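Plasmid pRiA4b Orf3-like domain-containing protein (PDB 2I1S) is of unknown function, an archaeal member of the plasmid pRiA4b ORF-3-like family with a mixed beta-sheet packed against helices. Local coordinates at residues Gln42-His51 against Arg137-Gly145; Phe94-Tyr103 against Val113-Leu121. All coordinates share one frame; numbering follows the deposited sequence.

Contact 1: residues Gln42-His51 against Arg137-Gly145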
# COMPACT_ATOMS: atom_id res chain seq x y z
N GLN A 42 -0.91 -4.36 3.14
CA GLN A 42 -1.72 -4.29 4.36
C GLN A 42 -0.85 -4.04 5.59
O GLN A 42 -1.25 -3.31 6.51
CB GLN A 42 -2.55 -5.58 4.59
CG GLN A 42 -3.70 -5.82 3.63
CD GLN A 42 -4.77 -4.76 3.71
OE1 GLN A 42 -5.43 -4.63 4.71
NE2 GLN A 42 -4.98 -4.03 2.62
N ALA A 43 0.33 -4.67 5.59
CA ALA A 43 1.30 -4.63 6.68
C ALA A 43 1.92 -3.26 6.85
O ALA A 43 1.90 -2.72 7.96
CB ALA A 43 2.38 -5.68 6.48
N VAL A 44 2.40 -2.66 5.75
CA VAL A 44 3.08 -1.35 5.80
C VAL A 44 2.15 -0.20 6.11
O VAL A 44 2.59 0.80 6.71
CB VAL A 44 4.00 -1.00 4.54
CG1 VAL A 44 5.08 -1.98 4.42
CG2 VAL A 44 3.19 -0.89 3.24
N MET A 45 0.88 -0.38 5.73
CA MET A 45 -0.20 0.59 5.98
C MET A 45 -0.96 0.37 7.27
O MET A 45 -1.89 1.12 7.58
CB MET A 45 -1.18 0.61 4.81
CG MET A 45 -0.57 1.19 3.49
SD MET A 45 0.44 2.69 3.57
CE MET A 45 1.05 2.63 1.90
N ASP A 46 -0.59 -0.66 8.01
CA ASP A 46 -1.29 -1.00 9.25
C ASP A 46 -2.83 -1.12 9.05
O ASP A 46 -3.67 -0.69 9.87
CB ASP A 46 -0.86 -0.02 10.35
CG ASP A 46 -1.28 -0.47 11.74
OD1 ASP A 46 -1.70 -1.65 11.89
OD2 ASP A 46 -1.18 0.37 12.68
N TRP A 47 -3.19 -1.72 7.91
CA TRP A 47 -4.57 -2.02 7.60
C TRP A 47 -4.96 -3.41 8.14
O TRP A 47 -4.12 -4.18 8.59
CB TRP A 47 -4.81 -1.87 6.09
CG TRP A 47 -4.88 -0.43 5.61
CD1 TRP A 47 -5.24 0.67 6.35
CD2 TRP A 47 -4.62 0.06 4.28
NE1 TRP A 47 -5.20 1.80 5.57
CE2 TRP A 47 -4.83 1.45 4.30
CE3 TRP A 47 -4.24 -0.55 3.07
CZ2 TRP A 47 -4.65 2.26 3.16
CZ3 TRP A 47 -4.05 0.26 1.93
CH2 TRP A 47 -4.28 1.64 1.98
N GLU A 48 -6.25 -3.73 8.08
CA GLU A 48 -6.80 -4.87 8.83
C GLU A 48 -7.38 -5.98 7.92
O GLU A 48 -7.93 -6.98 8.39
CB GLU A 48 -7.88 -4.34 9.78
CG GLU A 48 -7.40 -3.62 11.02
CD GLU A 48 -6.72 -4.54 11.96
OE1 GLU A 48 -6.99 -5.75 11.94
OE2 GLU A 48 -5.88 -4.07 12.74
N ASP A 49 -7.27 -5.78 6.62
CA ASP A 49 -7.89 -6.63 5.61
C ASP A 49 -9.40 -6.88 5.75
O ASP A 49 -9.88 -8.00 5.61
CB ASP A 49 -7.10 -7.93 5.41
CG ASP A 49 -7.14 -8.39 3.96
OD1 ASP A 49 -7.70 -7.66 3.11
OD2 ASP A 49 -6.59 -9.44 3.66
N TYR A 50 -10.16 -5.82 5.99
CA TYR A 50 -11.59 -5.92 6.24
C TYR A 50 -12.37 -5.90 4.94
O TYR A 50 -13.53 -6.36 4.89
CB TYR A 50 -12.05 -4.66 6.96
CG TYR A 50 -11.66 -4.55 8.41
CD1 TYR A 50 -11.82 -5.62 9.26
CD2 TYR A 50 -11.21 -3.33 8.94
CE1 TYR A 50 -11.50 -5.51 10.62
CE2 TYR A 50 -10.91 -3.19 10.30
CZ TYR A 50 -11.05 -4.30 11.12
OH TYR A 50 -10.77 -4.23 12.46
N HIS A 51 -11.74 -5.31 3.91
CA HIS A 51 -12.49 -4.87 2.74
C HIS A 51 -11.96 -5.58 1.51
O HIS A 51 -10.99 -6.32 1.60
CB HIS A 51 -12.39 -3.35 2.58
CG HIS A 51 -12.79 -2.58 3.79
ND1 HIS A 51 -14.10 -2.52 4.24
CD2 HIS A 51 -12.05 -1.87 4.67
CE1 HIS A 51 -14.14 -1.78 5.34
NE2 HIS A 51 -12.90 -1.38 5.62
N ARG A 137 5.02 9.47 7.17
CA ARG A 137 3.67 9.82 7.61
C ARG A 137 2.92 8.61 8.13
O ARG A 137 3.21 7.48 7.75
CB ARG A 137 2.87 10.55 6.53
CG ARG A 137 3.60 11.74 5.93
CD ARG A 137 2.65 12.69 5.31
NE ARG A 137 1.88 13.41 6.30
CZ ARG A 137 0.69 13.97 6.06
NH1 ARG A 137 0.13 13.86 4.86
NH2 ARG A 137 0.08 14.67 7.04
N ALA A 138 1.96 8.85 9.02
CA ALA A 138 1.02 7.81 9.42
C ALA A 138 0.13 7.37 8.25
O ALA A 138 -0.37 8.19 7.48
CB ALA A 138 0.15 8.31 10.59
N ALA A 139 -0.04 6.07 8.10
CA ALA A 139 -1.03 5.51 7.21
C ALA A 139 -2.46 5.97 7.55
O ALA A 139 -2.79 6.28 8.70
CB ALA A 139 -0.93 4.01 7.24
N VAL A 140 -3.32 6.05 6.53
CA VAL A 140 -4.71 6.47 6.80
C VAL A 140 -5.37 5.35 7.62
O VAL A 140 -5.18 4.16 7.31
CB VAL A 140 -5.50 6.73 5.48
CG1 VAL A 140 -4.88 7.90 4.68
CG2 VAL A 140 -5.61 5.45 4.59
N PRO A 141 -6.10 5.71 8.70
CA PRO A 141 -6.76 4.65 9.46
C PRO A 141 -7.87 4.00 8.63
O PRO A 141 -8.38 4.63 7.68
CB PRO A 141 -7.35 5.39 10.65
CG PRO A 141 -6.43 6.70 10.77
CD PRO A 141 -6.28 7.05 9.33
N GLU A 142 -8.20 2.76 8.97
CA GLU A 142 -9.30 2.09 8.36
C GLU A 142 -10.57 2.95 8.55
O GLU A 142 -10.76 3.54 9.61
CB GLU A 142 -9.47 0.67 8.94
CG GLU A 142 -8.35 -0.33 8.54
CD GLU A 142 -8.71 -1.14 7.28
OE1 GLU A 142 -9.63 -0.72 6.55
OE2 GLU A 142 -8.08 -2.22 7.03
N ASP A 143 -11.40 3.02 7.49
CA ASP A 143 -12.79 3.49 7.56
C ASP A 143 -12.91 5.02 7.75
O ASP A 143 -14.00 5.56 8.07
CB ASP A 143 -13.53 2.71 8.66
CG ASP A 143 -13.39 1.20 8.51
OD1 ASP A 143 -13.57 0.67 7.39
OD2 ASP A 143 -13.10 0.53 9.51
N SER A 144 -11.78 5.71 7.53
CA SER A 144 -11.68 7.14 7.86
C SER A 144 -12.30 8.09 6.81
O SER A 144 -12.10 9.31 6.89
CB SER A 144 -10.23 7.53 8.17
OG SER A 144 -9.41 7.44 7.02
N GLY A 145 -13.00 7.53 5.83
CA GLY A 145 -13.78 8.32 4.87
C GLY A 145 -13.09 8.66 3.54
O GLY A 145 -13.59 9.50 2.81
O HOH W 1 -4.03 2.34 9.01
O HOH W 2 -6.08 1.05 10.57
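Where helix 34-44 ends and runs into the loop through Trp47 and His51, it meets the loop that leads from strand 131-136 to helix 146-157, and Glu142 is the main link. Its OE2 accepts Glu48 N at 2.6 Å through the anti lone pair, and Tyr105 OH reaches the same oxygen, so two donors grip it. The Glu142 chain, bent at chi2 (-93°), brings its carboxylate obliquely against the Tyr50 ring, Glu142 CD 3.7 Å from Tyr50 CD2. Beside it, His51 NE2 donates to Asp143 OD1 over 2.8 Å on the syn side; ring and carboxylate stand nearly perpendicular, 86° apart. The helix closes in a Schellman motif: Asp46 has positive phi, and Trp47 N bonds back to Gln42 O. Directly after this cap the Trp47 indole turns its NE1 edge to Val140 O (2.9 Å), while Val140 CG2 lies in the ring plane 3.6 Å from CZ2. Met45 CB covers one face of the indole, and Tyr105 and Trp111 meet the ring at shallow angles. One water lies within hydrogen-bonding distance of both Met45 O and Val140 O, and a second joins Asp46 O to Glu142 N. Ala139 CB sits 3.1 Å from Met45 O.

Contact 2: residues Phe94-Tyr103 against Val113-Leu121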
# COMPACT_ATOMS: atom_id res chain seq x y z
N PHE A 94 5.93 -6.90 -13.48
CA PHE A 94 6.88 -5.82 -13.23
C PHE A 94 8.19 -6.05 -13.96
O PHE A 94 8.84 -7.09 -13.83
CB PHE A 94 7.17 -5.66 -11.72
CG PHE A 94 6.02 -5.07 -10.92
CD1 PHE A 94 5.09 -5.91 -10.31
CD2 PHE A 94 5.92 -3.69 -10.73
CE1 PHE A 94 4.03 -5.37 -9.56
CE2 PHE A 94 4.89 -3.14 -9.99
CZ PHE A 94 3.93 -3.99 -9.39
N THR A 95 8.58 -5.05 -14.75
CA THR A 95 9.91 -5.00 -15.33
C THR A 95 10.33 -3.53 -15.22
O THR A 95 9.58 -2.70 -14.70
CB THR A 95 9.92 -5.46 -16.81
OG1 THR A 95 9.70 -4.34 -17.68
CG2 THR A 95 8.84 -6.54 -17.07
N LEU A 96 11.53 -3.23 -15.70
CA LEU A 96 12.03 -1.87 -15.69
C LEU A 96 11.35 -0.94 -16.74
O LEU A 96 11.30 0.27 -16.53
CB LEU A 96 13.57 -1.84 -15.79
CG LEU A 96 14.41 -2.62 -14.75
CD1 LEU A 96 15.88 -2.68 -15.17
CD2 LEU A 96 14.28 -2.07 -13.31
N GLU A 97 10.83 -1.48 -17.84
CA GLU A 97 9.90 -0.66 -18.65
C GLU A 97 8.40 -1.00 -18.47
O GLU A 97 7.59 -0.76 -19.37
CB GLU A 97 10.28 -0.56 -20.14
CG GLU A 97 10.33 -1.87 -20.88
CD GLU A 97 11.73 -2.40 -21.01
OE1 GLU A 97 12.41 -2.59 -19.97
OE2 GLU A 97 12.16 -2.63 -22.16
N ASN A 98 8.05 -1.57 -17.33
CA ASN A 98 6.66 -1.72 -16.92
C ASN A 98 6.63 -1.75 -15.41
O ASN A 98 6.47 -2.81 -14.80
CB ASN A 98 6.01 -2.99 -17.51
CG ASN A 98 4.48 -2.94 -17.45
OD1 ASN A 98 3.88 -1.96 -17.88
ND2 ASN A 98 3.85 -3.99 -16.89
N LYS A 99 6.80 -0.58 -14.81
CA LYS A 99 7.20 -0.49 -13.40
C LYS A 99 6.10 -0.18 -12.38
O LYS A 99 6.34 -0.33 -11.17
CB LYS A 99 8.42 0.43 -13.21
CG LYS A 99 8.35 1.79 -13.86
CD LYS A 99 9.64 2.57 -13.60
CE LYS A 99 10.89 1.68 -13.76
NZ LYS A 99 12.19 2.35 -13.36
N GLU A 100 4.90 0.16 -12.87
CA GLU A 100 3.82 0.66 -12.01
C GLU A 100 2.51 -0.17 -12.01
O GLU A 100 2.09 -0.68 -13.05
CB GLU A 100 3.55 2.13 -12.33
CG GLU A 100 3.07 2.94 -11.12
CD GLU A 100 3.21 4.44 -11.35
OE1 GLU A 100 2.61 4.94 -12.32
OE2 GLU A 100 3.92 5.11 -10.54
N ALA A 101 1.89 -0.29 -10.83
CA ALA A 101 0.56 -0.90 -10.65
C ALA A 101 -0.29 0.07 -9.86
O ALA A 101 0.23 0.90 -9.13
CB ALA A 101 0.66 -2.19 -9.87
N LEU A 102 -1.60 -0.05 -10.00
CA LEU A 102 -2.52 0.58 -9.07
C LEU A 102 -3.24 -0.45 -8.17
O LEU A 102 -3.86 -1.40 -8.66
CB LEU A 102 -3.52 1.46 -9.81
CG LEU A 102 -4.47 2.24 -8.88
CD1 LEU A 102 -3.77 3.37 -8.10
CD2 LEU A 102 -5.67 2.75 -9.72
N TYR A 103 -3.16 -0.25 -6.87
CA TYR A 103 -3.84 -1.09 -5.87
C TYR A 103 -4.97 -0.30 -5.24
O TYR A 103 -4.74 0.75 -4.66
CB TYR A 103 -2.84 -1.49 -4.79
CG TYR A 103 -3.35 -2.25 -3.58
CD1 TYR A 103 -3.57 -3.62 -3.63
CD2 TYR A 103 -3.55 -1.61 -2.37
CE1 TYR A 103 -4.01 -4.34 -2.50
CE2 TYR A 103 -3.97 -2.32 -1.22
CZ TYR A 103 -4.20 -3.68 -1.29
OH TYR A 103 -4.58 -4.40 -0.14
N VAL A 113 -3.28 2.83 -3.67
CA VAL A 113 -1.86 2.84 -3.45
C VAL A 113 -1.17 2.68 -4.81
O VAL A 113 -1.48 1.75 -5.53
CB VAL A 113 -1.44 1.70 -2.51
CG1 VAL A 113 0.11 1.70 -2.33
CG2 VAL A 113 -2.21 1.79 -1.18
N LYS A 114 -0.28 3.62 -5.16
CA LYS A 114 0.59 3.48 -6.34
C LYS A 114 1.73 2.57 -5.98
O LYS A 114 2.37 2.71 -4.92
CB LYS A 114 1.17 4.82 -6.80
CG LYS A 114 0.24 5.79 -7.46
CD LYS A 114 1.05 7.10 -7.74
CE LYS A 114 0.55 7.92 -8.97
NZ LYS A 114 -0.46 8.95 -8.58
N VAL A 115 2.00 1.62 -6.85
CA VAL A 115 3.11 0.68 -6.60
C VAL A 115 4.08 0.90 -7.75
O VAL A 115 3.72 0.78 -8.92
CB VAL A 115 2.65 -0.82 -6.52
CG1 VAL A 115 3.83 -1.71 -6.18
CG2 VAL A 115 1.49 -1.01 -5.51
N ARG A 116 5.29 1.32 -7.42
CA ARG A 116 6.30 1.58 -8.41
C ARG A 116 7.54 0.74 -8.11
O ARG A 116 8.08 0.82 -7.02
CB ARG A 116 6.60 3.08 -8.45
CG ARG A 116 7.93 3.44 -9.11
CD ARG A 116 7.76 3.74 -10.59
NE ARG A 116 6.92 4.93 -10.81
CZ ARG A 116 7.38 6.12 -11.20
NH1 ARG A 116 8.68 6.32 -11.43
NH2 ARG A 116 6.52 7.12 -11.37
N LEU A 117 7.93 -0.11 -9.06
CA LEU A 117 9.26 -0.75 -9.06
C LEU A 117 10.39 0.26 -9.32
O LEU A 117 10.43 0.90 -10.37
CB LEU A 117 9.31 -1.86 -10.13
CG LEU A 117 10.55 -2.76 -10.23
CD1 LEU A 117 10.70 -3.70 -9.02
CD2 LEU A 117 10.50 -3.54 -11.54
N GLU A 118 11.30 0.41 -8.36
CA GLU A 118 12.45 1.28 -8.58
C GLU A 118 13.71 0.52 -8.97
O GLU A 118 14.46 0.97 -9.82
CB GLU A 118 12.73 2.16 -7.36
CG GLU A 118 11.70 3.28 -7.16
CD GLU A 118 11.90 4.06 -5.86
OE1 GLU A 118 12.40 3.47 -4.86
OE2 GLU A 118 11.54 5.26 -5.83
N LYS A 119 13.94 -0.64 -8.33
CA LYS A 119 15.16 -1.43 -8.55
C LYS A 119 14.88 -2.92 -8.38
O LYS A 119 14.11 -3.31 -7.49
CB LYS A 119 16.25 -1.07 -7.53
CG LYS A 119 16.76 0.36 -7.57
CD LYS A 119 16.91 0.93 -6.14
CE LYS A 119 18.02 0.22 -5.36
NZ LYS A 119 19.01 1.18 -4.76
N ILE A 120 15.50 -3.72 -9.23
CA ILE A 120 15.57 -5.17 -9.09
C ILE A 120 17.02 -5.48 -8.71
O ILE A 120 17.93 -5.15 -9.47
CB ILE A 120 15.22 -5.89 -10.42
CG1 ILE A 120 13.76 -5.62 -10.84
CG2 ILE A 120 15.49 -7.40 -10.32
CD1 ILE A 120 13.31 -6.42 -12.08
N LEU A 121 17.26 -6.09 -7.54
CA LEU A 121 18.63 -6.37 -7.10
C LEU A 121 18.80 -7.77 -6.49
O LEU A 121 17.81 -8.34 -6.02
CB LEU A 121 19.10 -5.27 -6.13
CG LEU A 121 19.42 -3.92 -6.80
CD1 LEU A 121 19.79 -2.89 -5.74
CD2 LEU A 121 20.49 -4.00 -7.91
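Val115 and Ala101 form an antiparallel hydrogen-bonded pair, Ala101 N giving to Val115 O over 2.9 Å and Val115 N returning a bond to Ala101 O. Tyr103 and Val113 repeat the exchange, and Leu117 N extends the ladder to Lys99 O at 2.7 Å, just beyond the last bridge. Between these pairs, Glu100 CA comes 3.1 Å from Val115 O in a CA-H...O contact.

On the sheet face that carries Glu100 and Arg116, a salt bridge spans their non-hydrogen-bonded pair. Arg116 NE points at Glu100 OE2 over 3.0 Å, nearly straight at 166°. The oxygen lies in the guanidinium plane, yet the donor approaches it from above the carboxylate; NH2 adds a weak bond to the same atom. Bends at chi2 and chi3 turn the arginine so that NE meets the glutamate, and Lys99 CD crosses it obliquely, 3.7 Å from Arg116 CD. With an alanine at Glu100 the carboxylate would be gone, which is likely to leave Arg116 without this countercharge and its guanidinium freer to turn.

The other face is mostly apolar. Tyr103 CD2 lies beside Val113 CG2, the two side chains pointing the same way, while the Phe94 ring reaches Val115 CG1 with CZ and Leu117 CB with CD2, both at 3.9 Å. With CG anti to the backbone N (chi1 -174°), Leu117 reaches over to the type I turn Thr95-Asn98, CD2 stopping 3.4 Å from Thr95 O.

Farther out, strand 53-58 flanks 100-105, strand 7-15 flanks 111-122, and Ile41 of helix 34-44 covers Tyr103 and Val115. At Glu118 and Lys119, which both face His10, the long strand has a classic beta bulge. The hairpin thus has two chemically different faces, with a charged pair on one and, on the other, aliphatic and aromatic groups packed beneath a helix.

The hairpin of contact 2 falls within the stretch of chain between the two segments of contact 1, and the centres of contacts 1 and 2 lie about 21 Å apart. They nevertheless touch at the start of the hairpin's second strand. Trp47 CH2 of contact 1 packs on Val113 CG2 of contact 2 at 3.8 Å, and Trp47 CZ3 lies 4.1 Å from Tyr103 CE2. Next to this packing, Gln42 NE2 probably donates to Tyr103 OH at 2.8 Å; His38 ND1 is a further partner of that hydroxyl. Helix 34-44 and the loop after it therefore engage both the hairpin and the 137-145 loop. No ligand or established active site marks this region.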